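Local coordinates for SAM-dependent O-methyltransferase (Leptospira interrogans, PDB 2HNK), which transfers methyl groups from S-adenosylmethionine to an oxygen atom of its acceptor substrate, as a class I-type O-methyltransferase with a modified Rossmann fold, at the interface of chains A and B. Sequence-based numbering; all coordinates share one arbitrary frame. Chains: chain A/B, SAM-dependent O-methyltransferase.

Contact 1: the interface of chains A and B. Residues chain A 183, 185-186, 188-189, 205, 223; chain B 6, 8, 12, 15-16.
The N-terminal arm of chain B, with its first helix (10-18), lies against the 3-10 turn 184-189 and helix 196-210 of chain A, an arm exchange that shows how one phenol can lock a greasy seam. B:Tyr15 carries it. With CG anti to the backbone N (chi1 177°), the ring reaches across A:Val188, whose CG2 lies over one face, 3.8 Å from the ring centroid and offset toward the rim. At the ring's far end A:Asn205 approaches in plane at the edge, and its amide ND2 donates to the phenol OH at 2.8 Å. The bond is nearly straight, 171° at the hydrogen, and OH sits close to the amide plane although the amide and ring planes are 65° apart. Face and tip are thus held together, which should restrict rotation of the ring. At its root, B:Tyr15 CB rests on A:Ala189 CB. Farther along, A:Leu183 crosses B:Ile16 at about a right angle, and its CD2 meets B:Leu12 CD1 at 3.8 Å. B:Ile6 inserts the tip of its chain beside the turn, which A:Asp223 steadies by accepting A:Asp185 N on the syn lone pair of OD1. B:Ile6 CD1 ends 3.5 Å from A:Gly186 N.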
ATOM      1  N   LEU A 183      -5.285  -4.648 -14.080  1.00 22.79           N
ATOM      2  CA  LEU A 183      -6.618  -5.176 -14.334  1.00 23.72           C
ATOM      3  C   LEU A 183      -7.128  -4.811 -15.729  1.00 24.28           C
ATOM      4  O   LEU A 183      -8.039  -5.452 -16.236  1.00 24.02           O
ATOM      5  CB  LEU A 183      -7.606  -4.791 -13.210  1.00 23.32           C
ATOM      6  CG  LEU A 183      -7.292  -5.451 -11.854  1.00 23.38           C
ATOM      7  CD1 LEU A 183      -8.201  -4.967 -10.736  1.00 22.58           C
ATOM      8  CD2 LEU A 183      -7.308  -6.986 -11.945  1.00 22.87           C
ATOM      9  N   ASP A 185      -9.060  -2.635 -17.322  1.00 28.32           N
ATOM     10  CA  ASP A 185     -10.494  -2.431 -17.547  1.00 28.99           C
ATOM     11  C   ASP A 185     -11.303  -3.729 -17.403  1.00 28.86           C
ATOM     12  O   ASP A 185     -12.428  -3.839 -17.886  1.00 28.68           O
ATOM     13  CB  ASP A 185     -10.719  -1.766 -18.910  1.00 29.90           C
ATOM     14  CG  ASP A 185     -12.125  -1.223 -19.084  1.00 32.15           C
ATOM     15  OD1 ASP A 185     -12.668  -0.612 -18.143  1.00 34.09           O
ATOM     16  OD2 ASP A 185     -12.688  -1.412 -20.183  1.00 37.16           O
ATOM     17  N   GLY A 186     -10.711  -4.711 -16.735  1.00 28.71           N
ATOM     18  CA  GLY A 186     -11.354  -5.995 -16.512  1.00 28.50           C
ATOM     19  C   GLY A 186     -11.084  -7.024 -17.591  1.00 28.22           C
ATOM     20  O   GLY A 186     -11.422  -8.199 -17.422  1.00 28.37           O
ATOM     21  N   VAL A 188      -8.497  -8.593 -18.583  1.00 27.85           N
ATOM     22  CA  VAL A 188      -7.617  -9.702 -18.177  1.00 28.10           C
ATOM     23  C   VAL A 188      -8.374 -10.952 -17.714  1.00 28.37           C
ATOM     24  O   VAL A 188      -7.889 -12.072 -17.889  1.00 28.01           O
ATOM     25  CB  VAL A 188      -6.582  -9.287 -17.085  1.00 28.15           C
ATOM     26  CG1 VAL A 188      -5.539  -8.331 -17.652  1.00 27.51           C
ATOM     27  CG2 VAL A 188      -7.266  -8.697 -15.858  1.00 27.90           C
ATOM     28  N   ALA A 189      -9.559 -10.745 -17.136  1.00 28.71           N
ATOM     29  CA  ALA A 189     -10.397 -11.838 -16.638  1.00 29.31           C
ATOM     30  C   ALA A 189     -11.274 -12.475 -17.733  1.00 29.38           C
ATOM     31  O   ALA A 189     -11.903 -13.504 -17.511  1.00 29.48           O
ATOM     32  CB  ALA A 189     -11.261 -11.347 -15.471  1.00 29.12           C
ATOM     33  N   ASN A 205       1.055 -10.666 -14.882  1.00 23.65           N
ATOM     34  CA  ASN A 205       0.386 -11.092 -13.651  1.00 24.13           C
ATOM     35  C   ASN A 205       0.699 -12.551 -13.279  1.00 24.38           C
ATOM     36  O   ASN A 205       0.942 -12.847 -12.108  1.00 23.93           O
ATOM     37  CB  ASN A 205      -1.139 -10.869 -13.722  1.00 23.63           C
ATOM     38  CG  ASN A 205      -1.532  -9.391 -13.773  1.00 23.63           C
ATOM     39  OD1 ASN A 205      -0.796  -8.508 -13.329  1.00 22.19           O
ATOM     40  ND2 ASN A 205      -2.715  -9.124 -14.310  1.00 22.82           N
ATOM     41  N   ASP A 223      -6.991   1.396 -12.140  1.00 23.79           N
ATOM     42  CA  ASP A 223      -7.191   0.296 -13.093  1.00 23.75           C
ATOM     43  C   ASP A 223      -6.428  -0.972 -12.645  1.00 23.35           C
ATOM     44  O   ASP A 223      -6.025  -1.813 -13.461  1.00 22.91           O
ATOM     45  CB  ASP A 223      -6.768   0.760 -14.498  1.00 23.87           C
ATOM     46  CG  ASP A 223      -7.136  -0.231 -15.601  1.00 24.89           C
ATOM     47  OD1 ASP A 223      -8.262  -0.781 -15.612  1.00 24.11           O
ATOM     48  OD2 ASP A 223      -6.276  -0.438 -16.479  1.00 26.79           O
TER
ATOM     49  N   ILE B   6     -11.790   1.052 -11.060  1.00 37.65           N
ATOM     50  CA  ILE B   6     -12.385  -0.031 -11.814  1.00 37.14           C
ATOM     51  C   ILE B   6     -13.621  -0.605 -11.108  1.00 37.20           C
ATOM     52  O   ILE B   6     -13.627  -0.779  -9.891  1.00 36.89           O
ATOM     53  CB  ILE B   6     -11.327  -1.143 -12.083  1.00 37.13           C
ATOM     54  CG1 ILE B   6     -11.864  -2.203 -13.058  1.00 36.61           C
ATOM     55  CG2 ILE B   6     -10.808  -1.758 -10.762  1.00 36.33           C
ATOM     56  CD1 ILE B   6     -10.791  -3.017 -13.730  1.00 34.77           C
ATOM     57  N   LEU B   8     -15.572  -3.580 -10.024  1.00 37.33           N
ATOM     58  CA  LEU B   8     -15.258  -4.972  -9.754  1.00 37.32           C
ATOM     59  C   LEU B   8     -16.472  -5.852  -9.946  1.00 37.23           C
ATOM     60  O   LEU B   8     -17.580  -5.487  -9.563  1.00 37.44           O
ATOM     61  CB  LEU B   8     -14.707  -5.145  -8.337  1.00 37.17           C
ATOM     62  CG  LEU B   8     -13.342  -4.512  -8.084  1.00 37.31           C
ATOM     63  CD1 LEU B   8     -13.074  -4.448  -6.599  1.00 37.89           C
ATOM     64  CD2 LEU B   8     -12.242  -5.275  -8.797  1.00 36.93           C
ATOM     65  N   LEU B  12     -13.940 -10.811 -11.930  1.00 33.60           N
ATOM     66  CA  LEU B  12     -12.698 -10.059 -11.807  1.00 33.02           C
ATOM     67  C   LEU B  12     -12.063 -10.250 -10.424  1.00 32.56           C
ATOM     68  O   LEU B  12     -10.838 -10.275 -10.301  1.00 31.98           O
ATOM     69  CB  LEU B  12     -12.932  -8.574 -12.135  1.00 32.94           C
ATOM     70  CG  LEU B  12     -11.765  -7.587 -12.317  1.00 33.55           C
ATOM     71  CD1 LEU B  12     -10.694  -8.056 -13.334  1.00 32.68           C
ATOM     72  CD2 LEU B  12     -12.298  -6.221 -12.702  1.00 33.08           C
ATOM     73  N   TYR B  15     -10.362 -13.549 -10.551  1.00 29.20           N
ATOM     74  CA  TYR B  15      -9.099 -13.328 -11.244  1.00 28.80           C
ATOM     75  C   TYR B  15      -8.036 -12.755 -10.285  1.00 28.54           C
ATOM     76  O   TYR B  15      -6.915 -13.264 -10.224  1.00 27.94           O
ATOM     77  CB  TYR B  15      -9.282 -12.414 -12.470  1.00 28.24           C
ATOM     78  CG  TYR B  15      -7.975 -12.106 -13.158  1.00 27.80           C
ATOM     79  CD1 TYR B  15      -7.541 -12.873 -14.244  1.00 26.72           C
ATOM     80  CD2 TYR B  15      -7.147 -11.074 -12.702  1.00 26.25           C
ATOM     81  CE1 TYR B  15      -6.341 -12.612 -14.864  1.00 26.68           C
ATOM     82  CE2 TYR B  15      -5.945 -10.806 -13.313  1.00 26.43           C
ATOM     83  CZ  TYR B  15      -5.543 -11.577 -14.397  1.00 27.26           C
ATOM     84  OH  TYR B  15      -4.349 -11.322 -15.020  1.00 26.86           O
ATOM     85  N   ILE B  16      -8.406 -11.707  -9.543  1.00 28.58           N
ATOM     86  CA  ILE B  16      -7.516 -11.083  -8.547  1.00 28.97           C
ATOM     87  C   ILE B  16      -6.985 -12.118  -7.547  1.00 29.30           C
ATOM     88  O   ILE B  16      -5.773 -12.247  -7.362  1.00 28.74           O
ATOM     89  CB  ILE B  16      -8.199  -9.902  -7.799  1.00 28.80           C
ATOM     90  CG1 ILE B  16      -8.482  -8.744  -8.765  1.00 28.95           C
ATOM     91  CG2 ILE B  16      -7.325  -9.418  -6.663  1.00 28.64           C
ATOM     92  CD1 ILE B  16      -9.452  -7.693  -8.236  1.00 28.68           C
TER

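Contact 2: the interface of chains A and B. Residues chain A 58-59, 176, 227, 229; chain B 54, 57-58.
Apolar contacts come first where the C-terminal end of helix 46-59 of chain B packs on strands 175-180 and 225-230 and on the matching helix of chain A, a helix-on-sheet seam close to the two-fold axis. B:Ile58 works with both branches. Its CG1 is anti to the carbonyl carbon (chi1 -69°), so CD1 runs on to the two methyls of A:Leu176, with CD1 to CD1 at 3.8 Å, and the side chains cross at about a right angle. Its other branch, CG2, touches A:Ser59 CB at 3.7 Å and approaches CG2 of its own counterpart, A:Ile58. One turn back, B:Ile54 sets CD1 against A:Arg229 CB, while its CG2 meets A:Leu227 CD1.

Charged chains meet through their hydrocarbon parts. A:Arg229 is extended from CG to NE and crosses B:Lys57 at about a right angle. B:Lys57 CB lies 3.5 Å above the guanidinium plane, toward its rim. The like-charged ends, A:Arg229 NH1 and B:Lys57 NZ, remain 4.7 Å apart, a proximity that may favour the neutral lysine slightly.

Polar links across this patch run through water. Water 1 lies 2.8 Å from A:Ser59 O and 2.6 Å from B:Ile58 O, thus joining two backbone carbonyls near the helix ends. Water 2 sits in plane at the guanidinium edge, 2.7 Å from A:Arg229 NE, and joins it to B:Lys57 O at 3.2 Å.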
ATOM      1  N   ILE A  58       6.905   5.522   2.910  1.00 23.37           N
ATOM      2  CA  ILE A  58       6.885   4.260   3.643  1.00 23.21           C
ATOM      3  C   ILE A  58       8.075   3.358   3.277  1.00 22.72           C
ATOM      4  O   ILE A  58       8.724   2.803   4.161  1.00 22.51           O
ATOM      5  CB  ILE A  58       5.534   3.508   3.417  1.00 23.11           C
ATOM      6  CG1 ILE A  58       4.376   4.265   4.087  1.00 23.98           C
ATOM      7  CG2 ILE A  58       5.591   2.097   3.936  1.00 22.61           C
ATOM      8  CD1 ILE A  58       2.966   3.778   3.658  1.00 23.31           C
ATOM      9  N   SER A  59       8.355   3.223   1.979  1.00 22.57           N
ATOM     10  CA  SER A  59       9.414   2.324   1.495  1.00 22.29           C
ATOM     11  C   SER A  59      10.815   2.848   1.788  1.00 22.33           C
ATOM     12  O   SER A  59      11.775   2.068   1.805  1.00 22.21           O
ATOM     13  CB  SER A  59       9.278   2.080  -0.006  1.00 22.07           C
ATOM     14  OG  SER A  59       9.680   3.214  -0.742  1.00 21.57           O
ATOM     15  N   LEU A 176      10.912  -2.380  -4.396  1.00 21.37           N
ATOM     16  CA  LEU A 176       9.503  -2.432  -4.750  1.00 20.34           C
ATOM     17  C   LEU A 176       9.208  -2.104  -6.208  1.00 19.99           C
ATOM     18  O   LEU A 176       9.691  -1.107  -6.749  1.00 19.64           O
ATOM     19  CB  LEU A 176       8.713  -1.485  -3.843  1.00 20.73           C
ATOM     20  CG  LEU A 176       7.206  -1.308  -4.046  1.00 20.25           C
ATOM     21  CD1 LEU A 176       6.473  -2.638  -3.848  1.00 20.36           C
ATOM     22  CD2 LEU A 176       6.676  -0.237  -3.092  1.00 19.45           C
ATOM     23  N   LEU A 227       1.504  -4.198  -6.153  1.00 21.91           N
ATOM     24  CA  LEU A 227       2.709  -3.989  -5.359  1.00 22.30           C
ATOM     25  C   LEU A 227       3.500  -5.293  -5.397  1.00 22.46           C
ATOM     26  O   LEU A 227       3.020  -6.322  -4.935  1.00 22.34           O
ATOM     27  CB  LEU A 227       2.368  -3.586  -3.924  1.00 21.90           C
ATOM     28  CG  LEU A 227       1.431  -2.385  -3.781  1.00 21.95           C
ATOM     29  CD1 LEU A 227       1.175  -2.056  -2.304  1.00 21.07           C
ATOM     30  CD2 LEU A 227       1.970  -1.182  -4.559  1.00 19.78           C
ATOM     31  N   ARG A 229       7.140  -6.898  -4.409  1.00 24.10           N
ATOM     32  CA  ARG A 229       8.333  -6.654  -3.610  1.00 25.70           C
ATOM     33  C   ARG A 229       9.346  -7.766  -3.812  1.00 26.16           C
ATOM     34  O   ARG A 229       9.039  -8.943  -3.612  1.00 26.18           O
ATOM     35  CB  ARG A 229       7.993  -6.503  -2.118  1.00 25.43           C
ATOM     36  CG  ARG A 229       9.200  -6.218  -1.239  1.00 25.75           C
ATOM     37  CD  ARG A 229       8.860  -6.312   0.247  1.00 26.86           C
ATOM     38  NE  ARG A 229      10.051  -6.314   1.109  1.00 26.73           N
ATOM     39  CZ  ARG A 229      10.692  -7.415   1.497  1.00 27.44           C
ATOM     40  NH1 ARG A 229      10.280  -8.615   1.105  1.00 25.75           N
ATOM     41  NH2 ARG A 229      11.757  -7.321   2.278  1.00 28.52           N
TER
ATOM     42  N   ILE B  54       2.400  -7.294   2.549  1.00 24.32           N
ATOM     43  CA  ILE B  54       3.355  -6.532   1.744  1.00 24.32           C
ATOM     44  C   ILE B  54       3.726  -5.189   2.388  1.00 23.90           C
ATOM     45  O   ILE B  54       4.897  -4.800   2.405  1.00 23.31           O
ATOM     46  CB  ILE B  54       2.900  -6.382   0.251  1.00 24.59           C
ATOM     47  CG1 ILE B  54       4.103  -6.171  -0.665  1.00 25.74           C
ATOM     48  CG2 ILE B  54       1.894  -5.250   0.047  1.00 25.19           C
ATOM     49  CD1 ILE B  54       4.437  -7.370  -1.501  1.00 27.18           C
ATOM     50  N   LYS B  57       6.288  -5.595   5.177  1.00 22.72           N
ATOM     51  CA  LYS B  57       7.610  -5.788   4.586  1.00 22.96           C
ATOM     52  C   LYS B  57       8.201  -4.508   3.987  1.00 22.80           C
ATOM     53  O   LYS B  57       9.357  -4.186   4.232  1.00 23.17           O
ATOM     54  CB  LYS B  57       7.555  -6.901   3.533  1.00 22.85           C
ATOM     55  CG  LYS B  57       7.030  -8.205   4.065  1.00 22.98           C
ATOM     56  CD  LYS B  57       7.262  -9.342   3.094  1.00 24.27           C
ATOM     57  CE  LYS B  57       7.004 -10.675   3.772  1.00 24.88           C
ATOM     58  NZ  LYS B  57       7.346 -11.817   2.882  1.00 28.44           N
ATOM     59  N   ILE B  58       7.397  -3.783   3.215  1.00 22.81           N
ATOM     60  CA  ILE B  58       7.816  -2.535   2.580  1.00 22.80           C
ATOM     61  C   ILE B  58       8.240  -1.519   3.643  1.00 22.54           C
ATOM     62  O   ILE B  58       9.278  -0.874   3.509  1.00 22.56           O
ATOM     63  CB  ILE B  58       6.672  -1.951   1.671  1.00 22.73           C
ATOM     64  CG1 ILE B  58       6.449  -2.831   0.438  1.00 23.50           C
ATOM     65  CG2 ILE B  58       6.955  -0.517   1.254  1.00 22.27           C
ATOM     66  CD1 ILE B  58       5.144  -2.512  -0.326  1.00 22.88           C
TER
HETATM   67  O   HOH W   1      11.226  -0.718   1.719  1.00 18.28           O
HETATM   68  O   HOH W   2      11.394  -4.062   1.712  1.00 29.86           O

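Contact 3: the interface of chains A and B. Residues chain A 5-6, 8, 219-222; chain B 4-6, 8, 219-221.
Two copies of the segment that follows strand 214-219 face one another across the two-fold axis, each clasped by the partner's N-terminal arm; here a symmetric apolar centre is flanked by a polar clip. The centre is tight. A:Val219 and B:Val219 meet by CG1, 3.5 Å apart, each methyl anti to its backbone N and the side chains crossing at about a right angle. Around them A:Ile221 CD1 abuts B:Pro220 CD, and A:Leu8 reaches obliquely over B:Pro220, its CD1 3.7 Å from CB. The same methyl lies 3.5 Å from B:Asn5 ND2, so that amide is bordered by carbon. Its oxygen turns the other way: B:Asn5 OD1 accepts A:Ala222 N at 2.8 Å, in the carbonyl plane on a lone pair and 168° at the hydrogen. The backbone adds a second bond, B:Ile6 N to A:Ala222 O, also 2.8 Å. With both its N and O bonded, A:Ala222 is pinned to the arm. Toward the margin the fit loosens: B:Lys4 gives up just 9 Å² to the partner, and its extended chain leads away from the apolar centre. The site occupies the connection between strands 214-219 and 225-230, beyond the end of strand 214-219, and this loop receives the other subunit's arm.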
ATOM      1  N   ASN A   5     -14.623  -6.616  -2.012  1.00 39.86           N
ATOM      2  CA  ASN A   5     -14.449  -5.188  -1.864  1.00 38.97           C
ATOM      3  C   ASN A   5     -15.779  -4.457  -1.879  1.00 38.57           C
ATOM      4  O   ASN A   5     -16.740  -4.895  -2.509  1.00 38.29           O
ATOM      5  CB  ASN A   5     -13.536  -4.639  -2.963  1.00 38.70           C
ATOM      6  CG  ASN A   5     -12.173  -5.268  -2.942  1.00 38.06           C
ATOM      7  OD1 ASN A   5     -11.317  -4.884  -2.158  1.00 37.57           O
ATOM      8  ND2 ASN A   5     -11.965  -6.253  -3.798  1.00 38.17           N
ATOM      9  N   ILE A   6     -15.810  -3.342  -1.161  1.00 38.02           N
ATOM     10  CA  ILE A   6     -16.896  -2.394  -1.216  1.00 37.70           C
ATOM     11  C   ILE A   6     -17.204  -2.007  -2.671  1.00 37.78           C
ATOM     12  O   ILE A   6     -16.292  -1.832  -3.490  1.00 37.70           O
ATOM     13  CB  ILE A   6     -16.552  -1.137  -0.361  1.00 37.59           C
ATOM     14  CG1 ILE A   6     -17.744  -0.174  -0.286  1.00 36.82           C
ATOM     15  CG2 ILE A   6     -15.263  -0.452  -0.868  1.00 36.93           C
ATOM     16  CD1 ILE A   6     -17.693   0.780   0.894  1.00 34.36           C
ATOM     17  N   LEU A   8     -18.074   0.742  -5.085  1.00 37.63           N
ATOM     18  CA  LEU A   8     -17.919   2.180  -5.100  1.00 37.59           C
ATOM     19  C   LEU A   8     -19.016   2.831  -5.905  1.00 37.52           C
ATOM     20  O   LEU A   8     -19.487   2.280  -6.896  1.00 37.60           O
ATOM     21  CB  LEU A   8     -16.546   2.577  -5.639  1.00 37.45           C
ATOM     22  CG  LEU A   8     -15.361   2.249  -4.728  1.00 37.44           C
ATOM     23  CD1 LEU A   8     -14.076   2.624  -5.425  1.00 37.38           C
ATOM     24  CD2 LEU A   8     -15.470   2.966  -3.393  1.00 37.21           C
ATOM     25  N   VAL A 219      -3.897  -4.504  -5.811  1.00 25.01           N
ATOM     26  CA  VAL A 219      -4.812  -3.566  -5.175  1.00 25.25           C
ATOM     27  C   VAL A 219      -5.818  -3.031  -6.206  1.00 25.68           C
ATOM     28  O   VAL A 219      -5.419  -2.509  -7.246  1.00 25.56           O
ATOM     29  CB  VAL A 219      -4.019  -2.394  -4.490  1.00 25.01           C
ATOM     30  CG1 VAL A 219      -4.943  -1.485  -3.715  1.00 24.29           C
ATOM     31  CG2 VAL A 219      -2.937  -2.945  -3.556  1.00 24.70           C
ATOM     32  N   PRO A 220      -7.129  -3.173  -5.928  1.00 26.32           N
ATOM     33  CA  PRO A 220      -8.151  -2.652  -6.850  1.00 26.48           C
ATOM     34  C   PRO A 220      -8.357  -1.134  -6.787  1.00 26.43           C
ATOM     35  O   PRO A 220      -9.486  -0.665  -6.726  1.00 26.98           O
ATOM     36  CB  PRO A 220      -9.425  -3.410  -6.447  1.00 26.50           C
ATOM     37  CG  PRO A 220      -9.212  -3.817  -5.047  1.00 26.85           C
ATOM     38  CD  PRO A 220      -7.725  -3.858  -4.764  1.00 26.38           C
ATOM     39  N   ILE A 221      -7.273  -0.373  -6.818  1.00 26.28           N
ATOM     40  CA  ILE A 221      -7.366   1.071  -6.952  1.00 26.29           C
ATOM     41  C   ILE A 221      -7.091   1.415  -8.419  1.00 25.97           C
ATOM     42  O   ILE A 221      -6.313   0.717  -9.088  1.00 26.01           O
ATOM     43  CB  ILE A 221      -6.406   1.817  -5.961  1.00 26.85           C
ATOM     44  CG1 ILE A 221      -6.610   3.342  -6.017  1.00 27.07           C
ATOM     45  CG2 ILE A 221      -4.939   1.429  -6.192  1.00 26.20           C
ATOM     46  CD1 ILE A 221      -6.029   4.096  -4.809  1.00 26.80           C
ATOM     47  N   ALA A 222      -7.751   2.461  -8.918  1.00 25.04           N
ATOM     48  CA  ALA A 222      -7.596   2.904 -10.300  1.00 24.63           C
ATOM     49  C   ALA A 222      -7.927   1.759 -11.267  1.00 24.30           C
ATOM     50  O   ALA A 222      -9.010   1.199 -11.192  1.00 24.16           O
ATOM     51  CB  ALA A 222      -6.189   3.454 -10.527  1.00 24.61           C
TER
ATOM     52  N   LYS B   4     -13.320   6.787 -10.844  1.00 41.75           N
ATOM     53  CA  LYS B   4     -11.860   6.767 -10.724  1.00 41.12           C
ATOM     54  C   LYS B   4     -11.303   5.354 -10.602  1.00 40.36           C
ATOM     55  O   LYS B   4     -10.178   5.096 -11.006  1.00 40.83           O
ATOM     56  CB  LYS B   4     -11.400   7.621  -9.534  1.00 41.10           C
ATOM     57  CG  LYS B   4     -11.407   9.113  -9.820  1.00 41.45           C
ATOM     58  CD  LYS B   4     -11.573   9.936  -8.550  1.00 41.80           C
ATOM     59  CE  LYS B   4     -11.323  11.410  -8.827  1.00 41.29           C
ATOM     60  NZ  LYS B   4     -11.507  12.233  -7.609  1.00 41.52           N
ATOM     61  N   ASN B   5     -12.094   4.449 -10.040  1.00 39.53           N
ATOM     62  CA  ASN B   5     -11.657   3.085  -9.804  1.00 38.48           C
ATOM     63  C   ASN B   5     -12.467   2.106 -10.618  1.00 38.22           C
ATOM     64  O   ASN B   5     -13.662   2.301 -10.838  1.00 37.99           O
ATOM     65  CB  ASN B   5     -11.754   2.737  -8.319  1.00 38.34           C
ATOM     66  CG  ASN B   5     -10.963   3.688  -7.451  1.00 37.97           C
ATOM     67  OD1 ASN B   5      -9.743   3.569  -7.331  1.00 36.37           O
ATOM     68  ND2 ASN B   5     -11.656   4.649  -6.838  1.00 37.40           N
ATOM     69  N   ILE B   6     -11.790   1.052 -11.060  1.00 37.65           N
ATOM     70  CA  ILE B   6     -12.385  -0.031 -11.814  1.00 37.14           C
ATOM     71  C   ILE B   6     -13.621  -0.605 -11.108  1.00 37.20           C
ATOM     72  O   ILE B   6     -13.627  -0.779  -9.891  1.00 36.89           O
ATOM     73  CB  ILE B   6     -11.327  -1.143 -12.083  1.00 37.13           C
ATOM     74  CG1 ILE B   6     -11.864  -2.203 -13.058  1.00 36.61           C
ATOM     75  CG2 ILE B   6     -10.808  -1.758 -10.762  1.00 36.33           C
ATOM     76  CD1 ILE B   6     -10.791  -3.017 -13.730  1.00 34.77           C
ATOM     77  N   LEU B   8     -15.572  -3.580 -10.024  1.00 37.33           N
ATOM     78  CA  LEU B   8     -15.258  -4.972  -9.754  1.00 37.32           C
ATOM     79  C   LEU B   8     -16.472  -5.852  -9.946  1.00 37.23           C
ATOM     80  O   LEU B   8     -17.580  -5.487  -9.563  1.00 37.44           O
ATOM     81  CB  LEU B   8     -14.707  -5.145  -8.337  1.00 37.17           C
ATOM     82  CG  LEU B   8     -13.342  -4.512  -8.084  1.00 37.31           C
ATOM     83  CD1 LEU B   8     -13.074  -4.448  -6.599  1.00 37.89           C
ATOM     84  CD2 LEU B   8     -12.242  -5.275  -8.797  1.00 36.93           C
ATOM     85  N   VAL B 219      -7.530   3.810   0.558  1.00 24.94           N
ATOM     86  CA  VAL B 219      -7.494   2.802  -0.487  1.00 24.91           C
ATOM     87  C   VAL B 219      -8.829   2.060  -0.511  1.00 25.06           C
ATOM     88  O   VAL B 219      -9.253   1.539   0.515  1.00 24.61           O
ATOM     89  CB  VAL B 219      -6.336   1.800  -0.210  1.00 24.98           C
ATOM     90  CG1 VAL B 219      -6.213   0.772  -1.324  1.00 24.00           C
ATOM     91  CG2 VAL B 219      -5.026   2.543  -0.007  1.00 24.97           C
ATOM     92  N   PRO B 220      -9.503   2.014  -1.679  1.00 25.53           N
ATOM     93  CA  PRO B 220     -10.789   1.310  -1.711  1.00 25.63           C
ATOM     94  C   PRO B 220     -10.645  -0.214  -1.799  1.00 25.81           C
ATOM     95  O   PRO B 220     -11.244  -0.866  -2.660  1.00 25.91           O
ATOM     96  CB  PRO B 220     -11.490   1.908  -2.936  1.00 25.50           C
ATOM     97  CG  PRO B 220     -10.370   2.312  -3.855  1.00 26.10           C
ATOM     98  CD  PRO B 220      -9.168   2.625  -2.983  1.00 25.64           C
ATOM     99  N   ILE B 221      -9.851  -0.775  -0.898  1.00 26.05           N
ATOM    100  CA  ILE B 221      -9.756  -2.219  -0.777  1.00 26.32           C
ATOM    101  C   ILE B 221     -10.606  -2.654   0.424  1.00 26.07           C
ATOM    102  O   ILE B 221     -10.676  -1.939   1.435  1.00 26.39           O
ATOM    103  CB  ILE B 221      -8.271  -2.713  -0.691  1.00 26.41           C
ATOM    104  CG1 ILE B 221      -8.194  -4.245  -0.778  1.00 26.71           C
ATOM    105  CG2 ILE B 221      -7.576  -2.179   0.563  1.00 26.50           C
ATOM    106  CD1 ILE B 221      -6.778  -4.807  -0.732  1.00 26.78           C
TER

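Contact 1 and contact 3 are neighbours, their C-alpha centres about 11 Å apart, and they share B:Ile6 and B:Leu8: the same N-terminal arm supplies backbone and side-chain grips to contact 3 and then leads into helix 10-18 at contact 1. Contact 2 stands farther off, about 22 Å from contact 1 and 19 Å from contact 3, and uses helix 46-59. Contacts 2 and 3 share no residue, but in chain A the loop of contact 3 leads from strand 214-219 into strand 225-230, which contributes to contact 2. Repeated by two-fold symmetry, these patches combine arm exchange with helix-on-sheet packing, consistent with a dimer, although the structure alone does not prove its existence in solution.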